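PDB 7D8M: Dye-decolorizing peroxidase from Irpex lacteus, which probably uses hydrogen peroxide to oxidise dyes and other substrates at a bound heme b. Local coordinates for residues L256-R259 with R263-S266; E166-L171 with P425-S430. All coordinates share one frame; numbering follows the deposited sequence.

Overall arrangement
Both contacts reach one heme, contact 1 through R263 and contact 2 directly at its edge, with centres about 12 Å apart. Contact 1 packs the last turns of helix 249-261 against the loop that follows and meets a heme propionate. Contact 2 joins loop 166-171 to the start of strand 428-438 and meets heme methyl and vinyl groups; the side chain of I428 is about 7 Å from that of H312, the axial ligand of the iron. Along the chain, contact 1 is nested inside the long loop that contact 2 closes. They touch directly: K265 O lies 2.9 Å from L171 N, probably a hydrogen bond, and R263 O packs 3.2 Å from Y170 CE2.

Contact 1. Residues L256-R259 with R263-S266; sequences LGSR and RWKS. With HEM (protoporphyrin IX containing Fe), chain B.
S258 and W264 meet through a CH-pi contact. The CB of S258 sits above the middle of the indole, 3.8 Å from the centroid of the six-membered ring of W264 and only 17° off the ring normal, over one face. The nearest ring atom is CD2 of W264, 3.6 Å from CB of S258. With CG of W264 anti to the carbonyl carbon (chi1 -62°), the indole turns back to the helix although the CB of W264 points away from segment 256-259, and NE1 is held by S273 O. The hydroxyl of S258 lies over the same ring but is hydrogen-bonded to L255 O, three residues earlier in the same helix.

Backbone packing adds a CA-H...O contact: CA of S258 is 3.3 Å from R263 O, with 151° at the hydrogen. That carbonyl oxygen is buried and has no hydrogen-bond partner in the model.

The polar interactions are with the heme and the loops around it. The R263 chain runs extended from CG to NE, and R263 NE gives a weak 3.5 Å hydrogen bond to heme propionate oxygen O1A. The guanidinium is fixed more firmly by NH1, which binds G267 O and N288 O. The chain turns back on the end of helix 249-261, and the loop there carries R263, part of the heme b binding site, to a propionate, as often in heme pockets.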
ATOM      1  N   LEU A 256     -14.480 -18.933  -1.092  1.00 24.04           N
ATOM      2  CA  LEU A 256     -14.169 -18.360   0.210  1.00 25.23           C
ATOM      3  C   LEU A 256     -13.068 -17.309   0.099  1.00 24.64           C
ATOM      4  O   LEU A 256     -13.172 -16.227   0.688  1.00 24.44           O
ATOM      5  CB  LEU A 256     -13.767 -19.459   1.194  1.00 22.06           C
ATOM      6  CG  LEU A 256     -13.384 -18.921   2.575  1.00 31.13           C
ATOM      7  CD1 LEU A 256     -14.555 -18.154   3.206  1.00 23.93           C
ATOM      8  CD2 LEU A 256     -12.910 -20.033   3.504  1.00 28.92           C
ATOM      9  N   GLY A 257     -12.011 -17.603  -0.660  1.00 24.66           N
ATOM     10  CA  GLY A 257     -10.969 -16.604  -0.881  1.00 24.46           C
ATOM     11  C   GLY A 257     -11.497 -15.327  -1.510  1.00 26.04           C
ATOM     12  O   GLY A 257     -11.105 -14.222  -1.122  1.00 26.14           O
ATOM     13  N   SER A 258     -12.394 -15.458  -2.497  1.00 25.14           N
ATOM     14  CA  SER A 258     -12.987 -14.275  -3.110  1.00 24.79           C
ATOM     15  C   SER A 258     -13.815 -13.487  -2.100  1.00 23.65           C
ATOM     16  O   SER A 258     -13.859 -12.255  -2.165  1.00 24.87           O
ATOM     17  CB  SER A 258     -13.846 -14.671  -4.313  1.00 27.37           C
ATOM     18  OG  SER A 258     -15.119 -15.142  -3.887  1.00 27.13           O
ATOM     19  N   ARG A 259     -14.453 -14.173  -1.152  1.00 21.81           N
ATOM     20  CA  ARG A 259     -15.221 -13.479  -0.124  1.00 24.35           C
ATOM     21  C   ARG A 259     -14.319 -12.754   0.870  1.00 21.82           C
ATOM     22  O   ARG A 259     -14.683 -11.681   1.362  1.00 22.52           O
ATOM     23  CB  ARG A 259     -16.136 -14.466   0.612  1.00 22.43           C
ATOM     24  CG  ARG A 259     -17.097 -15.211  -0.302  1.00 28.49           C
ATOM     25  CD  ARG A 259     -18.385 -14.456  -0.504  1.00 28.99           C
ATOM     26  NE  ARG A 259     -19.166 -14.297   0.721  1.00 24.14           N
ATOM     27  CZ  ARG A 259     -20.263 -13.543   0.786  1.00 27.12           C
ATOM     28  NH1 ARG A 259     -20.675 -12.903  -0.302  1.00 27.14           N
ATOM     29  NH2 ARG A 259     -20.949 -13.423   1.926  1.00 24.15           N
ATOM     30  N   ARG A 263     -12.593  -9.860  -4.299  1.00 23.73           N
ATOM     31  CA  ARG A 263     -12.297 -10.100  -5.700  1.00 23.86           C
ATOM     32  C   ARG A 263     -11.862 -11.546  -5.852  1.00 26.72           C
ATOM     33  O   ARG A 263     -11.306 -12.140  -4.922  1.00 24.47           O
ATOM     34  CB  ARG A 263     -11.180  -9.183  -6.239  1.00 25.68           C
ATOM     35  CG  ARG A 263     -11.549  -7.714  -6.333  1.00 24.19           C
ATOM     36  CD  ARG A 263     -10.411  -6.899  -6.955  1.00 28.12           C
ATOM     37  NE  ARG A 263     -10.708  -5.472  -6.922  1.00 26.67           N
ATOM     38  CZ  ARG A 263     -11.370  -4.826  -7.877  1.00 28.79           C
ATOM     39  NH1 ARG A 263     -11.798  -5.481  -8.949  1.00 26.51           N
ATOM     40  NH2 ARG A 263     -11.598  -3.527  -7.761  1.00 28.65           N
ATOM     41  N   TRP A 264     -12.150 -12.112  -7.024  1.00 26.36           N
ATOM     42  CA  TRP A 264     -11.546 -13.362  -7.440  1.00 28.48           C
ATOM     43  C   TRP A 264     -10.080 -13.113  -7.806  1.00 27.64           C
ATOM     44  O   TRP A 264      -9.639 -11.971  -7.921  1.00 29.08           O
ATOM     45  CB  TRP A 264     -12.308 -13.941  -8.629  1.00 28.70           C
ATOM     46  CG  TRP A 264     -13.755 -14.276  -8.326  1.00 29.99           C
ATOM     47  CD1 TRP A 264     -14.848 -13.463  -8.489  1.00 31.18           C
ATOM     48  CD2 TRP A 264     -14.250 -15.516  -7.822  1.00 27.13           C
ATOM     49  NE1 TRP A 264     -15.994 -14.127  -8.102  1.00 30.05           N
ATOM     50  CE2 TRP A 264     -15.654 -15.389  -7.693  1.00 31.27           C
ATOM     51  CE3 TRP A 264     -13.645 -16.721  -7.454  1.00 29.39           C
ATOM     52  CZ2 TRP A 264     -16.454 -16.423  -7.215  1.00 31.02           C
ATOM     53  CZ3 TRP A 264     -14.443 -17.749  -6.994  1.00 31.32           C
ATOM     54  CH2 TRP A 264     -15.831 -17.591  -6.873  1.00 32.07           C
ATOM     55  N   LYS A 265      -9.323 -14.196  -8.004  1.00 24.92           N
ATOM     56  CA  LYS A 265      -7.897 -14.036  -8.299  1.00 30.14           C
ATOM     57  C   LYS A 265      -7.668 -13.301  -9.617  1.00 31.59           C
ATOM     58  O   LYS A 265      -6.642 -12.619  -9.789  1.00 26.60           O
ATOM     59  CB  LYS A 265      -7.211 -15.405  -8.299  1.00 28.32           C
ATOM     60  CG  LYS A 265      -7.083 -15.997  -6.907  1.00 25.75           C
ATOM     61  CD  LYS A 265      -6.319 -17.311  -6.887  1.00 28.10           C
ATOM     62  CE  LYS A 265      -6.102 -17.763  -5.440  1.00 30.76           C
ATOM     63  NZ  LYS A 265      -5.763 -19.206  -5.294  1.00 35.81           N
ATOM     64  N   SER A 266      -8.618 -13.401 -10.550  1.00 29.57           N
ATOM     65  CA  SER A 266      -8.512 -12.687 -11.818  1.00 32.80           C
ATOM     66  C   SER A 266      -8.651 -11.180 -11.666  1.00 29.74           C
ATOM     67  O   SER A 266      -8.313 -10.443 -12.601  1.00 29.41           O
ATOM     68  CB  SER A 266      -9.590 -13.181 -12.778  1.00 33.33           C
ATOM     69  OG  SER A 266     -10.842 -12.676 -12.370  1.00 33.86           O
TER
HETATM   70  CHA HEM B 601      -6.938  -3.717  -2.370  1.00 25.46           C
HETATM   71  CHB HEM B 601      -4.152  -7.532  -1.271  1.00 24.76           C
HETATM   72  CHC HEM B 601      -2.240  -5.027   2.428  1.00 23.29           C
HETATM   73  CHD HEM B 601      -5.382  -1.420   1.626  1.00 22.95           C
HETATM   74  C1A HEM B 601      -6.343  -4.958  -2.417  1.00 23.50           C
HETATM   75  C2A HEM B 601      -6.557  -5.973  -3.431  1.00 26.99           C
HETATM   76  C3A HEM B 601      -5.772  -7.023  -3.128  1.00 25.45           C
HETATM   77  C4A HEM B 601      -5.043  -6.704  -1.919  1.00 25.09           C
HETATM   78  CMA HEM B 601      -5.633  -8.352  -3.891  1.00 22.58           C
HETATM   79  CAA HEM B 601      -7.520  -5.826  -4.639  1.00 25.80           C
HETATM   80  CBA HEM B 601      -6.791  -5.194  -5.824  1.00 28.15           C
HETATM   81  CGA HEM B 601      -7.119  -3.720  -5.959  1.00 29.49           C
HETATM   82  O1A HEM B 601      -8.281  -3.332  -5.692  1.00 32.36           O
HETATM   83  O2A HEM B 601      -6.223  -2.929  -6.365  1.00 29.11           O
HETATM   84  C1B HEM B 601      -3.373  -7.164  -0.201  1.00 24.62           C
HETATM   85  C2B HEM B 601      -2.311  -7.964   0.365  1.00 25.16           C
HETATM   86  C3B HEM B 601      -1.791  -7.272   1.397  1.00 21.93           C
HETATM   87  C4B HEM B 601      -2.497  -6.014   1.498  1.00 22.28           C
HETATM   88  CMB HEM B 601      -1.930  -9.379  -0.158  1.00 22.30           C
HETATM   89  CAB HEM B 601      -0.618  -7.637   2.339  1.00 22.66           C
HETATM   90  CBB HEM B 601       0.307  -8.558   2.044  1.00 22.80           C
HETATM   91  C1C HEM B 601      -2.963  -3.857   2.592  1.00 23.08           C
HETATM   92  C2C HEM B 601      -2.828  -2.894   3.672  1.00 24.02           C
HETATM   93  C3C HEM B 601      -3.698  -1.890   3.443  1.00 24.27           C
HETATM   94  C4C HEM B 601      -4.420  -2.204   2.224  1.00 24.03           C
HETATM   95  CMC HEM B 601      -1.813  -3.051   4.831  1.00 23.46           C
HETATM   96  CAC HEM B 601      -3.988  -0.616   4.280  1.00 25.21           C
HETATM   97  CBC HEM B 601      -3.736  -0.532   5.598  1.00 26.35           C
HETATM   98  C1D HEM B 601      -5.983  -1.673   0.411  1.00 23.54           C
HETATM   99  C2D HEM B 601      -6.788  -0.751  -0.375  1.00 23.58           C
HETATM  100  C3D HEM B 601      -7.217  -1.386  -1.467  1.00 24.86           C
HETATM  101  C4D HEM B 601      -6.700  -2.741  -1.424  1.00 27.14           C
HETATM  102  CMD HEM B 601      -7.119   0.709  -0.027  1.00 20.43           C
HETATM  103  CAD HEM B 601      -8.112  -0.788  -2.570  1.00 24.10           C
HETATM  104  CBD HEM B 601      -9.576  -1.005  -2.176  1.00 24.95           C
HETATM  105  CGD HEM B 601     -10.524  -0.351  -3.158  1.00 28.35           C
HETATM  106  O1D HEM B 601     -11.571  -0.973  -3.476  1.00 25.74           O
HETATM  107  O2D HEM B 601     -10.237   0.783  -3.634  1.00 26.41           O
HETATM  108  NA  HEM B 601      -5.424  -5.440  -1.511  1.00 22.91           N
HETATM  109  NB  HEM B 601      -3.465  -5.975   0.511  1.00 20.72           N
HETATM  110  NC  HEM B 601      -3.945  -3.405   1.742  1.00 22.52           N
HETATM  111  ND  HEM B 601      -5.933  -2.879  -0.268  1.00 22.77           N
HETATM  112 FE   HEM B 601      -4.791  -4.499   0.230  1.00 23.99          FE

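Contact 2. Residues E166-L171 with P425-S430; sequences EHFGYL and PQVIIS. With HEM (protoporphyrin IX containing Fe), chain B.
F168 reaches V427 and I428 with the far edge of its ring. From CB, directed toward segment 425-430, a chi1 of -71° sets the ring beside the backbone N. F168 CD2 passes 4.1 Å from the heme methyl CMB, and F168 CE2 lies 3.9 Å from I428 CG1. At the tip, F168 CZ meets V427 O at 3.6 Å and V427 CG2 at 3.8 Å; both V427 O and I428 CG1 approach near the ring plane.

The ring projects from a type I turn, E166 to G169, the last being the first glycine of the GXXDG motif characteristic of DyP-type peroxidases. The E166 carboxylate bridges two amides, one inside the turn and one just after it: OE2 accepts F168 N at 2.6 Å from above its plane, and E166 OE1 accepts Y170 N at 2.8 Å on the anti side. E166 OE2 also takes a hydrogen bond from Q226 NE2 and lies 3.3 Å from heme CMB. Shortening this side chain to an alanine is likely to leave both amides and Q226 NE2 without their acceptor and open a gap beside the methyl. I428 CD1 packs 3.4 Å from the heme vinyl carbon CAB.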
ATOM      1  N   GLU A 166      -0.489 -10.384  -6.452  1.00 26.04           N
ATOM      2  CA  GLU A 166       0.297 -10.568  -5.243  1.00 24.14           C
ATOM      3  C   GLU A 166       0.407 -12.068  -4.949  1.00 23.60           C
ATOM      4  O   GLU A 166      -0.204 -12.903  -5.622  1.00 26.58           O
ATOM      5  CB  GLU A 166      -0.293  -9.764  -4.084  1.00 21.56           C
ATOM      6  CG  GLU A 166      -1.770 -10.030  -3.792  1.00 22.81           C
ATOM      7  CD  GLU A 166      -1.979 -11.403  -3.220  1.00 24.47           C
ATOM      8  OE1 GLU A 166      -2.862 -12.121  -3.722  1.00 25.70           O
ATOM      9  OE2 GLU A 166      -1.221 -11.789  -2.295  1.00 22.51           O
ATOM     10  N   HIS A 167       1.195 -12.421  -3.930  1.00 23.65           N
ATOM     11  CA  HIS A 167       1.627 -13.810  -3.768  1.00 23.70           C
ATOM     12  C   HIS A 167       0.501 -14.775  -3.408  1.00 24.52           C
ATOM     13  O   HIS A 167       0.649 -15.983  -3.628  1.00 22.65           O
ATOM     14  CB  HIS A 167       2.715 -13.896  -2.713  1.00 23.18           C
ATOM     15  CG  HIS A 167       4.093 -13.760  -3.275  1.00 22.81           C
ATOM     16  ND1 HIS A 167       4.619 -14.656  -4.182  1.00 27.17           N
ATOM     17  CD2 HIS A 167       5.051 -12.830  -3.062  1.00 24.68           C
ATOM     18  CE1 HIS A 167       5.851 -14.290  -4.492  1.00 28.77           C
ATOM     19  NE2 HIS A 167       6.137 -13.182  -3.830  1.00 26.45           N
ATOM     20  N   PHE A 168      -0.599 -14.295  -2.842  1.00 24.48           N
ATOM     21  CA  PHE A 168      -1.731 -15.195  -2.669  1.00 24.26           C
ATOM     22  C   PHE A 168      -2.403 -15.529  -3.996  1.00 28.34           C
ATOM     23  O   PHE A 168      -3.233 -16.446  -4.040  1.00 23.48           O
ATOM     24  CB  PHE A 168      -2.760 -14.589  -1.711  1.00 26.92           C
ATOM     25  CG  PHE A 168      -2.321 -14.552  -0.278  1.00 22.77           C
ATOM     26  CD1 PHE A 168      -1.755 -15.659   0.323  1.00 24.82           C
ATOM     27  CD2 PHE A 168      -2.504 -13.409   0.481  1.00 26.79           C
ATOM     28  CE1 PHE A 168      -1.361 -15.624   1.656  1.00 25.40           C
ATOM     29  CE2 PHE A 168      -2.105 -13.366   1.817  1.00 26.92           C
ATOM     30  CZ  PHE A 168      -1.539 -14.479   2.402  1.00 26.01           C
ATOM     31  N   GLY A 169      -2.090 -14.790  -5.061  1.00 24.19           N
ATOM     32  CA  GLY A 169      -2.583 -15.078  -6.396  1.00 26.84           C
ATOM     33  C   GLY A 169      -3.598 -14.094  -6.937  1.00 26.31           C
ATOM     34  O   GLY A 169      -4.086 -14.286  -8.059  1.00 28.74           O
ATOM     35  N   TYR A 170      -3.924 -13.043  -6.195  1.00 25.95           N
ATOM     36  CA  TYR A 170      -4.980 -12.120  -6.593  1.00 26.17           C
ATOM     37  C   TYR A 170      -4.380 -10.966  -7.376  1.00 28.32           C
ATOM     38  O   TYR A 170      -3.354 -10.404  -6.976  1.00 24.14           O
ATOM     39  CB  TYR A 170      -5.735 -11.605  -5.367  1.00 22.50           C
ATOM     40  CG  TYR A 170      -6.549 -12.710  -4.736  1.00 27.44           C
ATOM     41  CD1 TYR A 170      -5.940 -13.677  -3.943  1.00 24.57           C
ATOM     42  CD2 TYR A 170      -7.917 -12.818  -4.973  1.00 22.83           C
ATOM     43  CE1 TYR A 170      -6.675 -14.710  -3.381  1.00 26.43           C
ATOM     44  CE2 TYR A 170      -8.660 -13.861  -4.422  1.00 25.49           C
ATOM     45  CZ  TYR A 170      -8.031 -14.799  -3.632  1.00 27.10           C
ATOM     46  OH  TYR A 170      -8.744 -15.833  -3.074  1.00 25.94           O
ATOM     47  N   LEU A 171      -5.006 -10.633  -8.500  1.00 26.90           N
ATOM     48  CA  LEU A 171      -4.593  -9.452  -9.243  1.00 27.46           C
ATOM     49  C   LEU A 171      -4.663  -8.224  -8.341  1.00 28.64           C
ATOM     50  O   LEU A 171      -5.660  -7.994  -7.644  1.00 27.21           O
ATOM     51  CB  LEU A 171      -5.472  -9.259 -10.478  1.00 27.31           C
ATOM     52  CG  LEU A 171      -5.050  -8.102 -11.387  1.00 26.79           C
ATOM     53  CD1 LEU A 171      -3.643  -8.335 -11.941  1.00 25.97           C
ATOM     54  CD2 LEU A 171      -6.071  -7.894 -12.505  1.00 26.15           C
ATOM     55  N   PRO A 425      -6.467 -17.944  10.516  1.00 29.32           N
ATOM     56  CA  PRO A 425      -5.081 -17.877  10.983  1.00 31.12           C
ATOM     57  C   PRO A 425      -4.394 -16.660  10.396  1.00 30.76           C
ATOM     58  O   PRO A 425      -4.788 -16.136   9.351  1.00 27.82           O
ATOM     59  CB  PRO A 425      -4.461 -19.175  10.458  1.00 31.43           C
ATOM     60  CG  PRO A 425      -5.319 -19.552   9.294  1.00 30.43           C
ATOM     61  CD  PRO A 425      -6.703 -19.113   9.655  1.00 30.41           C
ATOM     62  N   GLN A 426      -3.381 -16.183  11.097  1.00 30.30           N
ATOM     63  CA  GLN A 426      -2.632 -15.043  10.597  1.00 30.48           C
ATOM     64  C   GLN A 426      -1.847 -15.490   9.366  1.00 30.95           C
ATOM     65  O   GLN A 426      -0.964 -16.347   9.464  1.00 35.96           O
ATOM     66  CB  GLN A 426      -1.726 -14.511  11.701  1.00 38.02           C
ATOM     67  CG  GLN A 426      -0.855 -13.338  11.306  1.00 36.79           C
ATOM     68  CD  GLN A 426      -0.310 -12.624  12.525  1.00 42.16           C
ATOM     69  OE1 GLN A 426       0.445 -13.206  13.310  1.00 41.29           O
ATOM     70  NE2 GLN A 426      -0.708 -11.366  12.706  1.00 45.17           N
ATOM     71  N   VAL A 427      -2.193 -14.951   8.196  1.00 26.17           N
ATOM     72  CA  VAL A 427      -1.490 -15.284   6.958  1.00 28.85           C
ATOM     73  C   VAL A 427      -0.603 -14.151   6.471  1.00 26.35           C
ATOM     74  O   VAL A 427       0.171 -14.348   5.514  1.00 25.53           O
ATOM     75  CB  VAL A 427      -2.475 -15.695   5.849  1.00 29.34           C
ATOM     76  CG1 VAL A 427      -3.186 -16.993   6.234  1.00 29.74           C
ATOM     77  CG2 VAL A 427      -3.478 -14.583   5.611  1.00 30.50           C
ATOM     78  N   ILE A 428      -0.695 -12.979   7.091  1.00 24.56           N
ATOM     79  CA  ILE A 428       0.151 -11.833   6.804  1.00 27.98           C
ATOM     80  C   ILE A 428       0.789 -11.414   8.115  1.00 27.01           C
ATOM     81  O   ILE A 428       0.087 -11.183   9.106  1.00 26.46           O
ATOM     82  CB  ILE A 428      -0.658 -10.679   6.189  1.00 28.61           C
ATOM     83  CG1 ILE A 428      -1.129 -11.072   4.788  1.00 23.93           C
ATOM     84  CG2 ILE A 428       0.168  -9.400   6.151  1.00 28.96           C
ATOM     85  CD1 ILE A 428      -2.104 -10.106   4.206  1.00 26.25           C
ATOM     86  N   ILE A 429       2.112 -11.344   8.131  1.00 25.23           N
ATOM     87  CA  ILE A 429       2.861 -11.026   9.340  1.00 26.41           C
ATOM     88  C   ILE A 429       3.660  -9.770   9.053  1.00 28.35           C
ATOM     89  O   ILE A 429       4.433  -9.730   8.087  1.00 25.39           O
ATOM     90  CB  ILE A 429       3.768 -12.190   9.768  1.00 25.35           C
ATOM     91  CG1 ILE A 429       2.896 -13.372  10.210  1.00 30.60           C
ATOM     92  CG2 ILE A 429       4.671 -11.772  10.904  1.00 29.06           C
ATOM     93  CD1 ILE A 429       3.657 -14.636  10.422  1.00 33.65           C
ATOM     94  N   SER A 430       3.443  -8.738   9.861  1.00 26.82           N
ATOM     95  CA  SER A 430       4.175  -7.489   9.695  1.00 29.67           C
ATOM     96  C   SER A 430       5.612  -7.666  10.153  1.00 27.86           C
ATOM     97  O   SER A 430       5.856  -8.032  11.306  1.00 28.71           O
ATOM     98  CB  SER A 430       3.512  -6.367  10.488  1.00 27.49           C
ATOM     99  OG  SER A 430       4.286  -5.180  10.400  1.00 29.38           O
TER
HETATM  100  CHA HEM B 601      -6.938  -3.717  -2.370  1.00 25.46           C
HETATM  101  CHB HEM B 601      -4.152  -7.532  -1.271  1.00 24.76           C
HETATM  102  CHC HEM B 601      -2.240  -5.027   2.428  1.00 23.29           C
HETATM  103  CHD HEM B 601      -5.382  -1.420   1.626  1.00 22.95           C
HETATM  104  C1A HEM B 601      -6.343  -4.958  -2.417  1.00 23.50           C
HETATM  105  C2A HEM B 601      -6.557  -5.973  -3.431  1.00 26.99           C
HETATM  106  C3A HEM B 601      -5.772  -7.023  -3.128  1.00 25.45           C
HETATM  107  C4A HEM B 601      -5.043  -6.704  -1.919  1.00 25.09           C
HETATM  108  CMA HEM B 601      -5.633  -8.352  -3.891  1.00 22.58           C
HETATM  109  CAA HEM B 601      -7.520  -5.826  -4.639  1.00 25.80           C
HETATM  110  CBA HEM B 601      -6.791  -5.194  -5.824  1.00 28.15           C
HETATM  111  CGA HEM B 601      -7.119  -3.720  -5.959  1.00 29.49           C
HETATM  112  O1A HEM B 601      -8.281  -3.332  -5.692  1.00 32.36           O
HETATM  113  O2A HEM B 601      -6.223  -2.929  -6.365  1.00 29.11           O
HETATM  114  C1B HEM B 601      -3.373  -7.164  -0.201  1.00 24.62           C
HETATM  115  C2B HEM B 601      -2.311  -7.964   0.365  1.00 25.16           C
HETATM  116  C3B HEM B 601      -1.791  -7.272   1.397  1.00 21.93           C
HETATM  117  C4B HEM B 601      -2.497  -6.014   1.498  1.00 22.28           C
HETATM  118  CMB HEM B 601      -1.930  -9.379  -0.158  1.00 22.30           C
HETATM  119  CAB HEM B 601      -0.618  -7.637   2.339  1.00 22.66           C
HETATM  120  CBB HEM B 601       0.307  -8.558   2.044  1.00 22.80           C
HETATM  121  C1C HEM B 601      -2.963  -3.857   2.592  1.00 23.08           C
HETATM  122  C2C HEM B 601      -2.828  -2.894   3.672  1.00 24.02           C
HETATM  123  C3C HEM B 601      -3.698  -1.890   3.443  1.00 24.27           C
HETATM  124  C4C HEM B 601      -4.420  -2.204   2.224  1.00 24.03           C
HETATM  125  CMC HEM B 601      -1.813  -3.051   4.831  1.00 23.46           C
HETATM  126  CAC HEM B 601      -3.988  -0.616   4.280  1.00 25.21           C
HETATM  127  CBC HEM B 601      -3.736  -0.532   5.598  1.00 26.35           C
HETATM  128  C1D HEM B 601      -5.983  -1.673   0.411  1.00 23.54           C
HETATM  129  C2D HEM B 601      -6.788  -0.751  -0.375  1.00 23.58           C
HETATM  130  C3D HEM B 601      -7.217  -1.386  -1.467  1.00 24.86           C
HETATM  131  C4D HEM B 601      -6.700  -2.741  -1.424  1.00 27.14           C
HETATM  132  CMD HEM B 601      -7.119   0.709  -0.027  1.00 20.43           C
HETATM  133  CAD HEM B 601      -8.112  -0.788  -2.570  1.00 24.10           C
HETATM  134  CBD HEM B 601      -9.576  -1.005  -2.176  1.00 24.95           C
HETATM  135  CGD HEM B 601     -10.524  -0.351  -3.158  1.00 28.35           C
HETATM  136  O1D HEM B 601     -11.571  -0.973  -3.476  1.00 25.74           O
HETATM  137  O2D HEM B 601     -10.237   0.783  -3.634  1.00 26.41           O
HETATM  138  NA  HEM B 601      -5.424  -5.440  -1.511  1.00 22.91           N
HETATM  139  NB  HEM B 601      -3.465  -5.975   0.511  1.00 20.72           N
HETATM  140  NC  HEM B 601      -3.945  -3.405   1.742  1.00 22.52           N
HETATM  141  ND  HEM B 601      -5.933  -2.879  -0.268  1.00 22.77           N
HETATM  142 FE   HEM B 601      -4.791  -4.499   0.230  1.00 23.99          FE